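Long-range contacts in beta-N-acetylglucosaminidase (Thermotoga maritima, PDB 3WO8), which probably hydrolyses terminal non-reducing N-acetyl-D-hexosamine residues from N-acetyl-beta-D-hexosaminides, as a member of glycosyl hydrolase family 3: residues 70-75 with 119-124; 43-48 with 58-63; 18-23 with 282-287; 52-57 with 382-387. All coordinates share one frame; numbering follows the deposited sequence.

Interaction 1 (70-75 with 119-124); sequences LISSDH and LNMVFA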
loop_
_atom_site.group_PDB
_atom_site.type_symbol
_atom_site.label_atom_id
_atom_site.label_comp_id
_atom_site.label_asym_id
_atom_site.label_seq_id
_atom_site.Cartn_x
_atom_site.Cartn_y
_atom_site.Cartn_z
ATOM N N LEU B 70 -15.752 0.648 -15.519
ATOM C CA LEU B 70 -15.626 -0.335 -14.506
ATOM C C LEU B 70 -14.168 -0.659 -14.436
ATOM O O LEU B 70 -13.653 -1.272 -15.352
ATOM C CB LEU B 70 -16.375 -1.587 -14.897
ATOM C CG LEU B 70 -17.878 -1.410 -14.935
ATOM C CD1 LEU B 70 -18.522 -2.750 -15.206
ATOM C CD2 LEU B 70 -18.393 -0.822 -13.631
ATOM N N ILE B 71 -13.521 -0.243 -13.339
ATOM C CA ILE B 71 -12.076 -0.342 -13.134
ATOM C C ILE B 71 -11.799 -1.406 -12.108
ATOM O O ILE B 71 -12.246 -1.314 -10.954
ATOM C CB ILE B 71 -11.492 1.009 -12.716
ATOM C CG1 ILE B 71 -12.027 2.086 -13.671
ATOM C CG2 ILE B 71 -9.971 0.977 -12.839
ATOM C CD1 ILE B 71 -11.437 3.488 -13.544
ATOM N N SER B 72 -11.101 -2.454 -12.530
ATOM C CA SER B 72 -10.952 -3.615 -11.672
ATOM C C SER B 72 -9.507 -4.102 -11.641
ATOM O O SER B 72 -8.661 -3.528 -12.351
ATOM C CB SER B 72 -11.892 -4.737 -12.082
ATOM O OG SER B 72 -11.676 -5.876 -11.250
ATOM N N SER B 73 -9.260 -5.129 -10.807
ATOM C CA SER B 73 -7.967 -5.723 -10.638
ATOM C C SER B 73 -8.205 -7.172 -10.201
ATOM O O SER B 73 -9.324 -7.485 -9.853
ATOM C CB SER B 73 -7.202 -4.992 -9.543
ATOM O OG SER B 73 -7.306 -5.672 -8.261
ATOM N N ASP B 74 -7.158 -8.012 -10.218
ATOM C CA ASP B 74 -7.223 -9.392 -9.766
ATOM C C ASP B 74 -6.766 -9.543 -8.340
ATOM O O ASP B 74 -6.244 -10.573 -7.949
ATOM C CB ASP B 74 -6.342 -10.285 -10.615
ATOM C CG ASP B 74 -6.791 -10.349 -12.031
ATOM O OD1 ASP B 74 -8.010 -10.391 -12.210
ATOM O OD2 ASP B 74 -5.939 -10.346 -12.962
ATOM N N HIS B 75 -6.968 -8.523 -7.535
ATOM C CA HIS B 75 -6.518 -8.604 -6.168
ATOM C C HIS B 75 -7.444 -9.485 -5.349
ATOM O O HIS B 75 -8.334 -9.000 -4.674
ATOM C CB HIS B 75 -6.451 -7.215 -5.561
ATOM C CG HIS B 75 -5.468 -7.125 -4.466
ATOM N ND1 HIS B 75 -5.740 -7.511 -3.172
ATOM C CD2 HIS B 75 -4.176 -6.759 -4.489
ATOM C CE1 HIS B 75 -4.659 -7.339 -2.432
ATOM N NE2 HIS B 75 -3.692 -6.894 -3.214
ATOM N N LEU B 119 -10.474 2.028 -7.936
ATOM C CA LEU B 119 -11.112 0.859 -8.443
ATOM C C LEU B 119 -12.572 0.844 -7.988
ATOM O O LEU B 119 -12.906 1.271 -6.873
ATOM C CB LEU B 119 -10.439 -0.393 -7.894
ATOM C CG LEU B 119 -9.052 -0.837 -8.347
ATOM C CD1 LEU B 119 -8.781 -0.466 -9.797
ATOM C CD2 LEU B 119 -7.997 -0.269 -7.418
ATOM N N ASN B 120 -13.446 0.330 -8.845
ATOM C CA ASN B 120 -14.851 0.193 -8.489
ATOM C C ASN B 120 -15.381 -1.224 -8.712
ATOM O O ASN B 120 -16.560 -1.458 -8.652
ATOM C CB ASN B 120 -15.650 1.247 -9.230
ATOM C CG ASN B 120 -15.656 1.036 -10.738
ATOM O OD1 ASN B 120 -15.133 0.046 -11.268
ATOM N ND2 ASN B 120 -16.252 1.961 -11.436
ATOM N N MET B 121 -14.479 -2.179 -8.908
ATOM C CA MET B 121 -14.826 -3.555 -9.106
ATOM C C MET B 121 -13.609 -4.374 -8.764
ATOM O O MET B 121 -12.481 -3.845 -8.841
ATOM C CB MET B 121 -15.148 -3.770 -10.579
ATOM C CG MET B 121 -15.428 -5.229 -10.987
ATOM S SD MET B 121 -16.149 -5.425 -12.650
ATOM C CE MET B 121 -17.509 -4.317 -12.493
ATOM N N VAL B 122 -13.823 -5.648 -8.417
ATOM C CA VAL B 122 -12.714 -6.574 -8.244
ATOM C C VAL B 122 -13.049 -7.958 -8.744
ATOM O O VAL B 122 -14.154 -8.439 -8.573
ATOM C CB VAL B 122 -12.246 -6.680 -6.760
ATOM C CG1 VAL B 122 -13.371 -7.124 -5.851
ATOM C CG2 VAL B 122 -11.086 -7.645 -6.618
ATOM N N PHE B 123 -12.072 -8.637 -9.303
ATOM C CA PHE B 123 -12.317 -9.985 -9.709
ATOM C C PHE B 123 -12.159 -10.939 -8.565
ATOM O O PHE B 123 -11.379 -11.829 -8.605
ATOM C CB PHE B 123 -11.502 -10.356 -10.958
ATOM C CG PHE B 123 -11.905 -9.551 -12.198
ATOM C CD1 PHE B 123 -13.229 -9.336 -12.503
ATOM C CD2 PHE B 123 -10.975 -9.019 -13.031
ATOM C CE1 PHE B 123 -13.612 -8.621 -13.615
ATOM C CE2 PHE B 123 -11.350 -8.306 -14.148
ATOM C CZ PHE B 123 -12.671 -8.099 -14.444
ATOM N N ALA B 124 -12.985 -10.790 -7.558
ATOM C CA ALA B 124 -13.047 -11.808 -6.522
ATOM C C ALA B 124 -14.465 -11.784 -5.970
ATOM O O ALA B 124 -15.189 -10.826 -6.241
ATOM C CB ALA B 124 -12.025 -11.486 -5.456
#
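Ile71 and Asn120 carry the polar link between strands 70-72 and 121-122, the third and fourth strands of the TIM barrel. Asn120 N donates to Ile71 O (2.9 Å), which takes a second, weak bond from Met121 N. In return Ile71 N donates to a side chain rather than to a peptide oxygen: Asn120 OD1 accepts at 2.6 Å, with the donor tilted 32° from the carbonyl plane. Asn120 CG lies between its own backbone N and carbonyl carbon (chi1 66°), which folds the side-chain amide back to meet the neighbouring strand, while its ND2 is held by Phe69 O. Further along, Phe123 N bonds almost straight to Ser73 O (3.0 Å, 175° at the hydrogen), just where Phe123 forms the centre of an inverse gamma turn.

Aromatic contacts cluster at the same end. Ser72 OG sits over the middle of the Phe123 ring, 3.6 Å above its plane, and Ser72 CB adds a CH-pi contact on that face; Asp74 OD1 comes to the ring edge, 3.4 Å from Phe123 CD2.

The apolar pairs flank the bonded backbone. Met121 bends at its last torsion to bring CE against Leu70 CD1 (3.3 Å), and the Leu119 and Ile71 side chains cross at about a right angle, CD1 of Leu119 3.6 Å from CG2 of Ile71.

As a worked example of barrel closure, the contact implies that a short, weakly paired strand can be supplemented by a side-chain amide: Asn120 serves Ile71 from backbone and side chain, so that the buried backbone N and O of Ile71 both find partners.

Interaction 2 (43-48 with 58-63); sequences ILIYPG and DFMSFL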
loop_
_atom_site.group_PDB
_atom_site.type_symbol
_atom_site.label_atom_id
_atom_site.label_comp_id
_atom_site.label_asym_id
_atom_site.label_seq_id
_atom_site.Cartn_x
_atom_site.Cartn_y
_atom_site.Cartn_z
ATOM N N ILE B 43 -11.921 -1.662 -17.627
ATOM C CA ILE B 43 -10.481 -1.430 -17.651
ATOM C C ILE B 43 -9.965 -2.344 -16.582
ATOM O O ILE B 43 -10.241 -2.094 -15.435
ATOM C CB ILE B 43 -10.105 0.021 -17.246
ATOM C CG1 ILE B 43 -10.756 1.057 -18.156
ATOM C CG2 ILE B 43 -8.587 0.211 -17.228
ATOM C CD1 ILE B 43 -10.347 0.955 -19.605
ATOM N N LEU B 44 -9.270 -3.415 -16.950
ATOM C CA LEU B 44 -8.611 -4.294 -15.973
ATOM C C LEU B 44 -7.133 -3.911 -15.888
ATOM O O LEU B 44 -6.456 -3.966 -16.895
ATOM C CB LEU B 44 -8.737 -5.750 -16.395
ATOM C CG LEU B 44 -7.787 -6.717 -15.724
ATOM C CD1 LEU B 44 -7.980 -6.634 -14.219
ATOM C CD2 LEU B 44 -7.989 -8.151 -16.176
ATOM N N ILE B 45 -6.633 -3.521 -14.715
ATOM C CA ILE B 45 -5.247 -3.006 -14.606
ATOM C C ILE B 45 -4.299 -4.021 -14.014
ATOM O O ILE B 45 -4.573 -4.580 -12.949
ATOM C CB ILE B 45 -5.213 -1.790 -13.710
ATOM C CG1 ILE B 45 -6.351 -0.867 -14.130
ATOM C CG2 ILE B 45 -3.888 -1.101 -13.820
ATOM C CD1 ILE B 45 -6.207 0.570 -13.644
ATOM N N TYR B 46 -3.182 -4.258 -14.703
ATOM C CA TYR B 46 -2.228 -5.265 -14.293
ATOM C C TYR B 46 -0.956 -4.694 -13.652
ATOM O O TYR B 46 -0.681 -3.455 -13.731
ATOM C CB TYR B 46 -1.787 -6.020 -15.504
ATOM C CG TYR B 46 -2.798 -6.862 -16.254
ATOM C CD1 TYR B 46 -3.523 -7.873 -15.624
ATOM C CD2 TYR B 46 -2.937 -6.710 -17.614
ATOM C CE1 TYR B 46 -4.398 -8.665 -16.332
ATOM C CE2 TYR B 46 -3.782 -7.504 -18.326
ATOM C CZ TYR B 46 -4.514 -8.474 -17.677
ATOM O OH TYR B 46 -5.367 -9.232 -18.414
ATOM N N PRO B 47 -0.155 -5.585 -13.010
ATOM C CA PRO B 47 1.023 -5.143 -12.253
ATOM C C PRO B 47 1.957 -4.199 -13.027
ATOM O O PRO B 47 2.670 -3.393 -12.444
ATOM C CB PRO B 47 1.693 -6.456 -11.876
ATOM C CG PRO B 47 0.549 -7.379 -11.652
ATOM C CD PRO B 47 -0.463 -6.999 -12.705
ATOM N N GLY B 48 1.919 -4.272 -14.335
ATOM C CA GLY B 48 2.700 -3.372 -15.183
ATOM C C GLY B 48 2.350 -1.935 -14.919
ATOM O O GLY B 48 3.181 -1.101 -15.037
ATOM N N ASP B 58 -1.699 8.504 -13.451
ATOM C CA ASP B 58 -2.041 9.202 -14.687
ATOM C C ASP B 58 -3.097 8.433 -15.418
ATOM O O ASP B 58 -3.933 9.021 -16.061
ATOM C CB ASP B 58 -0.835 9.367 -15.577
ATOM C CG ASP B 58 -0.972 10.536 -16.515
ATOM O OD1 ASP B 58 -1.446 11.592 -16.035
ATOM O OD2 ASP B 58 -0.590 10.404 -17.708
ATOM N N PHE B 59 -3.098 7.117 -15.276
ATOM C CA PHE B 59 -4.109 6.306 -15.927
ATOM C C PHE B 59 -5.466 6.627 -15.332
ATOM O O PHE B 59 -6.419 6.767 -16.036
ATOM C CB PHE B 59 -3.746 4.808 -15.811
ATOM C CG PHE B 59 -4.434 3.891 -16.815
ATOM C CD1 PHE B 59 -5.242 4.374 -17.832
ATOM C CD2 PHE B 59 -4.252 2.526 -16.714
ATOM C CE1 PHE B 59 -5.866 3.511 -18.700
ATOM C CE2 PHE B 59 -4.842 1.656 -17.588
ATOM C CZ PHE B 59 -5.658 2.144 -18.583
ATOM N N MET B 60 -5.557 6.777 -14.025
ATOM C CA MET B 60 -6.862 7.023 -13.382
ATOM C C MET B 60 -7.309 8.438 -13.710
ATOM O O MET B 60 -8.473 8.707 -13.898
ATOM C CB MET B 60 -6.743 6.864 -11.855
ATOM C CG MET B 60 -6.579 5.435 -11.371
ATOM S SD MET B 60 -8.132 4.570 -11.620
ATOM C CE MET B 60 -7.807 3.028 -10.795
ATOM N N SER B 61 -6.370 9.365 -13.733
ATOM C CA SER B 61 -6.682 10.721 -14.126
ATOM C C SER B 61 -7.243 10.795 -15.544
ATOM O O SER B 61 -8.183 11.512 -15.808
ATOM C CB SER B 61 -5.422 11.560 -14.111
ATOM O OG SER B 61 -5.736 12.870 -14.492
ATOM N N PHE B 62 -6.612 10.076 -16.457
ATOM C CA PHE B 62 -7.097 9.925 -17.816
ATOM C C PHE B 62 -8.492 9.291 -17.843
ATOM O O PHE B 62 -9.380 9.816 -18.511
ATOM C CB PHE B 62 -6.109 9.095 -18.646
ATOM C CG PHE B 62 -6.627 8.711 -19.987
ATOM C CD1 PHE B 62 -6.587 9.616 -21.041
ATOM C CD2 PHE B 62 -7.177 7.452 -20.198
ATOM C CE1 PHE B 62 -7.068 9.277 -22.295
ATOM C CE2 PHE B 62 -7.673 7.105 -21.442
ATOM C CZ PHE B 62 -7.604 8.019 -22.495
ATOM N N LEU B 63 -8.702 8.185 -17.151
ATOM C CA LEU B 63 -9.986 7.521 -17.274
ATOM C C LEU B 63 -11.021 8.461 -16.751
ATOM O O LEU B 63 -12.181 8.501 -17.203
ATOM C CB LEU B 63 -10.033 6.243 -16.481
ATOM C CG LEU B 63 -9.109 5.192 -17.056
ATOM C CD1 LEU B 63 -8.880 4.053 -16.067
ATOM C CD2 LEU B 63 -9.686 4.665 -18.365
#
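Purely apolar packing of a barrel strand against its outer helix joins Ile43 and Ile45 to Phe59, Met60 and Leu63. Strand 42-45, helix 53-66 (after the short helix 47-50) and strand 70-72 form a beta-alpha-beta crossover, the repeating element of the TIM barrel. The segments 43-45 and 58-63 run antiparallel, 173° between their directions, with axes 11.9 Å apart.

Ile43 is gripped by two residues one helical turn apart. Its CG2 branch meets the tip of Phe59 at CZ (3.8 Å), while CG1 lies 3.8 Å from Leu63 CD2 as the two side chains slide past each other in opposite directions. Leu63 also lies over one face of the Phe59 ring, its CD1 standing 4.0 Å above the plane and displaced toward the rim. Phe59 holds CG anti to its backbone N (chi1 -160°), which turns the ring toward the strand, where it meets both isoleucines.

Ile45 touches through its far methyl alone: CD1 lies 4.1 Å from Phe59 CD2 and equally 4.1 Å from Met60 CE. The methionine starts out along the helix flank and reaches the strand because its chain bends at chi2 (-70°). Around this cluster, Phe24 meets the Phe59 ring edge-to-face, and Ile71 from the next strand packs on Ile45, Met60 and Leu63.

The strand's peptides are spent on its neighbours, Ile43 bonding to Leu70 and Ser72 and Leu44 to Cys22 and Phe24. What remains for the helix is shape alone: interlocking methyl groups and one ring, with hydrophobic burial and no directional bond setting the fit.

Interaction 3 (18-23 with 282-287); sequences KLFFCG and NMILLG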
loop_
_atom_site.group_PDB
_atom_site.type_symbol
_atom_site.label_atom_id
_atom_site.label_comp_id
_atom_site.label_asym_id
_atom_site.label_seq_id
_atom_site.Cartn_x
_atom_site.Cartn_y
_atom_site.Cartn_z
ATOM N N LYS B 18 -19.473 -0.724 -24.378
ATOM C CA LYS B 18 -20.026 -1.358 -23.178
ATOM C C LYS B 18 -19.828 -2.869 -23.108
ATOM O O LYS B 18 -19.871 -3.432 -22.017
ATOM C CB LYS B 18 -21.525 -1.074 -23.033
ATOM C CG LYS B 18 -21.882 0.128 -22.201
ATOM C CD LYS B 18 -21.318 1.420 -22.769
ATOM C CE LYS B 18 -21.547 2.553 -21.784
ATOM N NZ LYS B 18 -21.032 3.835 -22.318
ATOM N N LEU B 19 -19.626 -3.527 -24.245
ATOM C CA LEU B 19 -19.508 -4.992 -24.260
ATOM C C LEU B 19 -18.133 -5.535 -23.969
ATOM O O LEU B 19 -17.952 -6.765 -23.857
ATOM C CB LEU B 19 -20.011 -5.558 -25.586
ATOM C CG LEU B 19 -21.511 -5.853 -25.585
ATOM C CD1 LEU B 19 -22.136 -5.849 -24.190
ATOM C CD2 LEU B 19 -22.246 -4.833 -26.415
ATOM N N PHE B 20 -17.172 -4.632 -23.786
ATOM C CA PHE B 20 -15.800 -5.052 -23.670
ATOM C C PHE B 20 -15.087 -4.663 -22.382
ATOM O O PHE B 20 -15.177 -3.523 -21.918
ATOM C CB PHE B 20 -15.048 -4.498 -24.852
ATOM C CG PHE B 20 -15.338 -5.218 -26.134
ATOM C CD1 PHE B 20 -14.907 -6.532 -26.317
ATOM C CD2 PHE B 20 -16.031 -4.583 -27.160
ATOM C CE1 PHE B 20 -15.169 -7.199 -27.494
ATOM C CE2 PHE B 20 -16.279 -5.244 -28.342
ATOM C CZ PHE B 20 -15.857 -6.552 -28.505
ATOM N N PHE B 21 -14.371 -5.653 -21.851
ATOM C CA PHE B 21 -13.460 -5.523 -20.735
ATOM C C PHE B 21 -12.002 -5.842 -21.184
ATOM O O PHE B 21 -11.713 -6.918 -21.671
ATOM C CB PHE B 21 -13.897 -6.464 -19.589
ATOM C CG PHE B 21 -13.798 -5.830 -18.227
ATOM C CD1 PHE B 21 -12.592 -5.308 -17.781
ATOM C CD2 PHE B 21 -14.921 -5.699 -17.421
ATOM C CE1 PHE B 21 -12.504 -4.689 -16.547
ATOM C CE2 PHE B 21 -14.831 -5.100 -16.182
ATOM C CZ PHE B 21 -13.621 -4.603 -15.738
ATOM N N CYS B 22 -11.084 -4.905 -20.997
ATOM C CA CYS B 22 -9.738 -5.027 -21.565
ATOM C C CYS B 22 -8.691 -4.881 -20.491
ATOM O O CYS B 22 -8.810 -4.031 -19.624
ATOM C CB CYS B 22 -9.509 -3.963 -22.646
ATOM S SG CYS B 22 -10.614 -4.140 -24.077
ATOM N N GLY B 23 -7.686 -5.748 -20.556
ATOM C CA GLY B 23 -6.557 -5.747 -19.626
ATOM C C GLY B 23 -5.451 -4.864 -20.154
ATOM O O GLY B 23 -5.126 -4.922 -21.332
ATOM N N ASN B 282 -22.535 -10.898 -21.189
ATOM C CA ASN B 282 -22.625 -9.487 -21.440
ATOM C C ASN B 282 -21.307 -8.881 -21.825
ATOM O O ASN B 282 -21.217 -8.234 -22.865
ATOM C CB ASN B 282 -23.156 -8.768 -20.202
ATOM C CG ASN B 282 -24.495 -9.306 -19.744
ATOM O OD1 ASN B 282 -24.628 -9.788 -18.624
ATOM N ND2 ASN B 282 -25.484 -9.214 -20.601
ATOM N N MET B 283 -20.282 -9.045 -20.988
ATOM C CA MET B 283 -18.991 -8.425 -21.317
ATOM C C MET B 283 -17.969 -9.463 -21.696
ATOM O O MET B 283 -17.825 -10.502 -21.049
ATOM C CB MET B 283 -18.451 -7.514 -20.198
ATOM C CG MET B 283 -19.276 -6.255 -19.977
ATOM S SD MET B 283 -18.689 -5.332 -18.551
ATOM C CE MET B 283 -17.626 -4.154 -19.448
ATOM N N ILE B 284 -17.292 -9.152 -22.786
ATOM C CA ILE B 284 -16.199 -9.970 -23.306
ATOM C C ILE B 284 -14.907 -9.411 -22.721
ATOM O O ILE B 284 -14.614 -8.211 -22.840
ATOM C CB ILE B 284 -16.102 -9.879 -24.847
ATOM C CG1 ILE B 284 -17.361 -10.447 -25.519
ATOM C CG2 ILE B 284 -14.910 -10.647 -25.345
ATOM C CD1 ILE B 284 -17.612 -9.810 -26.866
ATOM N N LEU B 285 -14.156 -10.291 -22.097
ATOM C CA LEU B 285 -12.923 -9.916 -21.475
ATOM C C LEU B 285 -11.780 -10.277 -22.412
ATOM O O LEU B 285 -11.529 -11.463 -22.728
ATOM C CB LEU B 285 -12.747 -10.646 -20.136
ATOM C CG LEU B 285 -11.406 -10.414 -19.453
ATOM C CD1 LEU B 285 -11.145 -8.924 -19.275
ATOM C CD2 LEU B 285 -11.296 -11.195 -18.147
ATOM N N LEU B 286 -11.085 -9.229 -22.835
ATOM C CA LEU B 286 -9.826 -9.348 -23.511
ATOM C C LEU B 286 -8.664 -9.074 -22.503
ATOM O O LEU B 286 -8.326 -7.922 -22.176
ATOM C CB LEU B 286 -9.811 -8.400 -24.712
ATOM C CG LEU B 286 -10.982 -8.524 -25.709
ATOM C CD1 LEU B 286 -10.800 -7.589 -26.917
ATOM C CD2 LEU B 286 -11.206 -9.962 -26.172
ATOM N N GLY B 287 -8.068 -10.158 -22.009
ATOM C CA GLY B 287 -6.815 -10.086 -21.279
ATOM C C GLY B 287 -5.840 -9.049 -21.826
ATOM O O GLY B 287 -5.145 -8.378 -21.054
#
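Phe21 and Met283 meet on one face of the parallel pair formed by strands 20-24 and 283-286. Met283 bends at its last torsion (chi3 96°) and lays CE 3.7 Å from Phe21 CD2, its sulfur approaching the ring obliquely as a Met-aromatic contact. Leu285, the bridge partner of Phe21, packs its CD1 on Phe21 CB (3.7 Å), and beyond the pair Phe123 and Ile254 add to the same cluster. On the other face Phe20 and Ile284 point the same way side by side, with Phe20 CE1 3.6 Å from Ile284 CD1; helix 292-304 packs there, Leu292 touching Phe20, Cys22 and Leu286.

Between these layers the backbones are stitched in parallel ladder fashion. Ile284 N donates to Leu19 O (2.7 Å), Phe21 N to Ile284 O, Leu286 N to Phe21 O and Gly23 N to Leu286 O. At the polar ends, Asn282 is held by Ser316, Arg244 and Val253, and Gly287 O receives a bond from Tyr46 OH.

These are the first and last strands of the eight, joined across more than 250 residues of chain. Regular backbone hydrogen bonding fixes the register of that long-range seam, while apolar side chains seal it on both faces.

Interaction 4 (52-57 with 382-387); sequences KEYLLM and PEIVSR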
loop_
_atom_site.group_PDB
_atom_site.type_symbol
_atom_site.label_atom_id
_atom_site.label_comp_id
_atom_site.label_asym_id
_atom_site.label_seq_id
_atom_site.Cartn_x
_atom_site.Cartn_y
_atom_site.Cartn_z
ATOM N N LYS B 52 3.774 0.748 -10.778
ATOM C CA LYS B 52 4.440 2.016 -11.053
ATOM C C LYS B 52 3.422 3.095 -10.704
ATOM O O LYS B 52 2.649 3.605 -11.522
ATOM C CB LYS B 52 4.824 2.093 -12.509
ATOM C CG LYS B 52 5.885 1.126 -12.959
ATOM C CD LYS B 52 7.221 1.846 -13.002
ATOM C CE LYS B 52 8.410 0.961 -12.641
ATOM N NZ LYS B 52 8.316 -0.308 -13.403
ATOM N N GLU B 53 3.395 3.445 -9.455
ATOM C CA GLU B 53 2.310 4.245 -8.979
ATOM C C GLU B 53 2.047 5.504 -9.839
ATOM O O GLU B 53 0.894 5.794 -10.142
ATOM C CB GLU B 53 2.555 4.551 -7.525
ATOM C CG GLU B 53 1.572 5.456 -6.881
ATOM C CD GLU B 53 1.702 5.384 -5.385
ATOM O OE1 GLU B 53 2.832 5.401 -4.870
ATOM O OE2 GLU B 53 0.672 5.261 -4.725
ATOM N N TYR B 54 3.075 6.215 -10.285
ATOM C CA TYR B 54 2.800 7.424 -11.039
ATOM C C TYR B 54 2.039 7.082 -12.326
ATOM O O TYR B 54 1.179 7.837 -12.732
ATOM C CB TYR B 54 4.051 8.242 -11.348
ATOM C CG TYR B 54 4.962 7.544 -12.291
ATOM C CD1 TYR B 54 4.797 7.664 -13.667
ATOM C CD2 TYR B 54 5.974 6.726 -11.820
ATOM C CE1 TYR B 54 5.638 7.004 -14.533
ATOM C CE2 TYR B 54 6.821 6.056 -12.666
ATOM C CZ TYR B 54 6.649 6.187 -14.017
ATOM O OH TYR B 54 7.488 5.518 -14.852
ATOM N N LEU B 55 2.304 5.947 -12.955
ATOM C CA LEU B 55 1.441 5.535 -14.071
ATOM C C LEU B 55 0.012 5.270 -13.617
ATOM O O LEU B 55 -0.923 5.729 -14.222
ATOM C CB LEU B 55 1.915 4.239 -14.720
ATOM C CG LEU B 55 2.920 4.226 -15.851
ATOM C CD1 LEU B 55 2.845 2.806 -16.394
ATOM C CD2 LEU B 55 2.622 5.289 -16.931
ATOM N N LEU B 56 -0.142 4.462 -12.575
ATOM C CA LEU B 56 -1.458 4.209 -12.036
ATOM C C LEU B 56 -2.214 5.506 -11.859
ATOM O O LEU B 56 -3.377 5.597 -12.198
ATOM C CB LEU B 56 -1.390 3.485 -10.695
ATOM C CG LEU B 56 -2.789 3.258 -10.145
ATOM C CD1 LEU B 56 -3.644 2.458 -11.137
ATOM C CD2 LEU B 56 -2.720 2.589 -8.811
ATOM N N MET B 57 -1.531 6.521 -11.354
ATOM C CA MET B 57 -2.170 7.808 -11.168
ATOM C C MET B 57 -2.577 8.475 -12.475
ATOM O O MET B 57 -3.682 8.984 -12.614
ATOM C CB MET B 57 -1.283 8.742 -10.334
ATOM C CG MET B 57 -1.158 8.331 -8.861
ATOM S SD MET B 57 0.203 9.163 -8.013
ATOM C CE MET B 57 -0.079 8.402 -6.403
ATOM N N PRO B 382 15.567 7.731 -14.651
ATOM C CA PRO B 382 15.783 7.301 -16.036
ATOM C C PRO B 382 14.678 6.437 -16.602
ATOM O O PRO B 382 14.314 6.607 -17.759
ATOM C CB PRO B 382 17.093 6.547 -15.966
ATOM C CG PRO B 382 17.813 7.172 -14.842
ATOM C CD PRO B 382 16.732 7.426 -13.812
ATOM N N GLU B 383 14.103 5.555 -15.799
ATOM C CA GLU B 383 12.934 4.752 -16.297
ATOM C C GLU B 383 11.745 5.657 -16.682
ATOM O O GLU B 383 10.993 5.335 -17.599
ATOM C CB GLU B 383 12.521 3.612 -15.342
ATOM C CG GLU B 383 11.202 3.753 -14.607
ATOM C CD GLU B 383 9.990 3.260 -15.427
ATOM O OE1 GLU B 383 10.054 2.246 -16.153
ATOM O OE2 GLU B 383 8.926 3.891 -15.325
ATOM N N ILE B 384 11.616 6.801 -16.011
ATOM C CA ILE B 384 10.526 7.721 -16.276
ATOM C C ILE B 384 10.769 8.392 -17.619
ATOM O O ILE B 384 9.945 8.352 -18.508
ATOM C CB ILE B 384 10.396 8.814 -15.171
ATOM C CG1 ILE B 384 10.033 8.194 -13.806
ATOM C CG2 ILE B 384 9.340 9.840 -15.563
ATOM C CD1 ILE B 384 10.227 9.147 -12.646
ATOM N N VAL B 385 11.948 8.971 -17.763
ATOM C CA VAL B 385 12.307 9.629 -18.986
ATOM C C VAL B 385 12.343 8.652 -20.155
ATOM O O VAL B 385 12.056 9.031 -21.289
ATOM C CB VAL B 385 13.645 10.329 -18.809
ATOM C CG1 VAL B 385 14.136 10.862 -20.136
ATOM C CG2 VAL B 385 13.515 11.439 -17.770
ATOM N N SER B 386 12.668 7.388 -19.893
ATOM C CA SER B 386 12.660 6.398 -20.973
ATOM C C SER B 386 11.303 6.311 -21.627
ATOM O O SER B 386 11.190 5.775 -22.708
ATOM C CB SER B 386 13.043 5.022 -20.481
ATOM O OG SER B 386 11.894 4.253 -20.140
ATOM N N ARG B 387 10.252 6.796 -20.963
ATOM C CA ARG B 387 8.911 6.706 -21.544
ATOM C C ARG B 387 8.705 7.673 -22.684
ATOM O O ARG B 387 7.806 7.488 -23.484
ATOM C CB ARG B 387 7.826 6.884 -20.483
ATOM C CG ARG B 387 7.834 5.760 -19.466
ATOM C CD ARG B 387 6.677 5.785 -18.475
ATOM N NE ARG B 387 6.621 4.433 -17.939
ATOM C CZ ARG B 387 5.912 3.430 -18.462
ATOM N NH1 ARG B 387 6.005 2.238 -17.895
ATOM N NH2 ARG B 387 5.086 3.607 -19.518
#
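The Tyr54 ring and the Arg387 guanidinium meet with their planes 73° apart, the phenol end pointing obliquely at the arginine. Leu55 lies over one face of the guanidinium, CD1 standing 3.4 Å above the plane and offset toward the rim, the two side chains reaching toward each other tip to tip. As modelled, Glu383 OE2 lies at the edges of both flat groups, but its approach to Tyr54 OH is too short to trust and leaves the positions of both oxygens doubtful. The weak bond from Arg387 NE to Tyr54 OH (3.4 Å) and the salt bridge from Arg387 NE to Glu383 OE2, within segment 382-387, share that doubt.

Apolar support is clearer. Ile384 CG1 packs obliquely on Tyr54 CZ at 3.9 Å, and Pro462, Ile463 and Tyr466 of helix 462-471 also press on the tyrosine. With CG set between the backbone N and the carbonyl carbon (chi1 67°), the ring reaches out from helix 53-66 to the end of helix 374-385. At the rim Lys52 NZ stands 4.1 Å from Glu383 OE1, opposite charges beyond salt-bridge range, while Arg387 NH1 has its strongest partner in Asp26.

The contact joins the TIM barrel to the C-terminal domain, and on the barrel side Glu53 bonds to Ser88 of the second subunit. Its chemistry is that of a domain interface: buried Tyr54, Leu55 and Ile384 form the apolar part of the join, and Lys52, Glu383 and Arg387 lie at its rim, where the glutamate probably eases the repulsion between the two cations.

How the interactions relate
Interactions 1, 2 and 3 belong to one buried barrel, whereas interaction 4 is partly buried and ties that barrel to the C-terminal domain. Interactions 1 and 3 both pair strands of the same sheet and depend on peptide hydrogen bonds, regular in interaction 3 but patched by a side-chain amide in interaction 1. Interaction 2 lies one layer further out, strand against helix, and is wholly apolar. Helix 53-66 serves both interactions 2 and 4, offering hydrophobic residues to the barrel and a tyrosine and a leucine to the other domain, with Lys52 at its N-cap. Strand 42-45 links interactions 1 and 3, bonding to strand 70-72 on one side and strand 20-24 on the other.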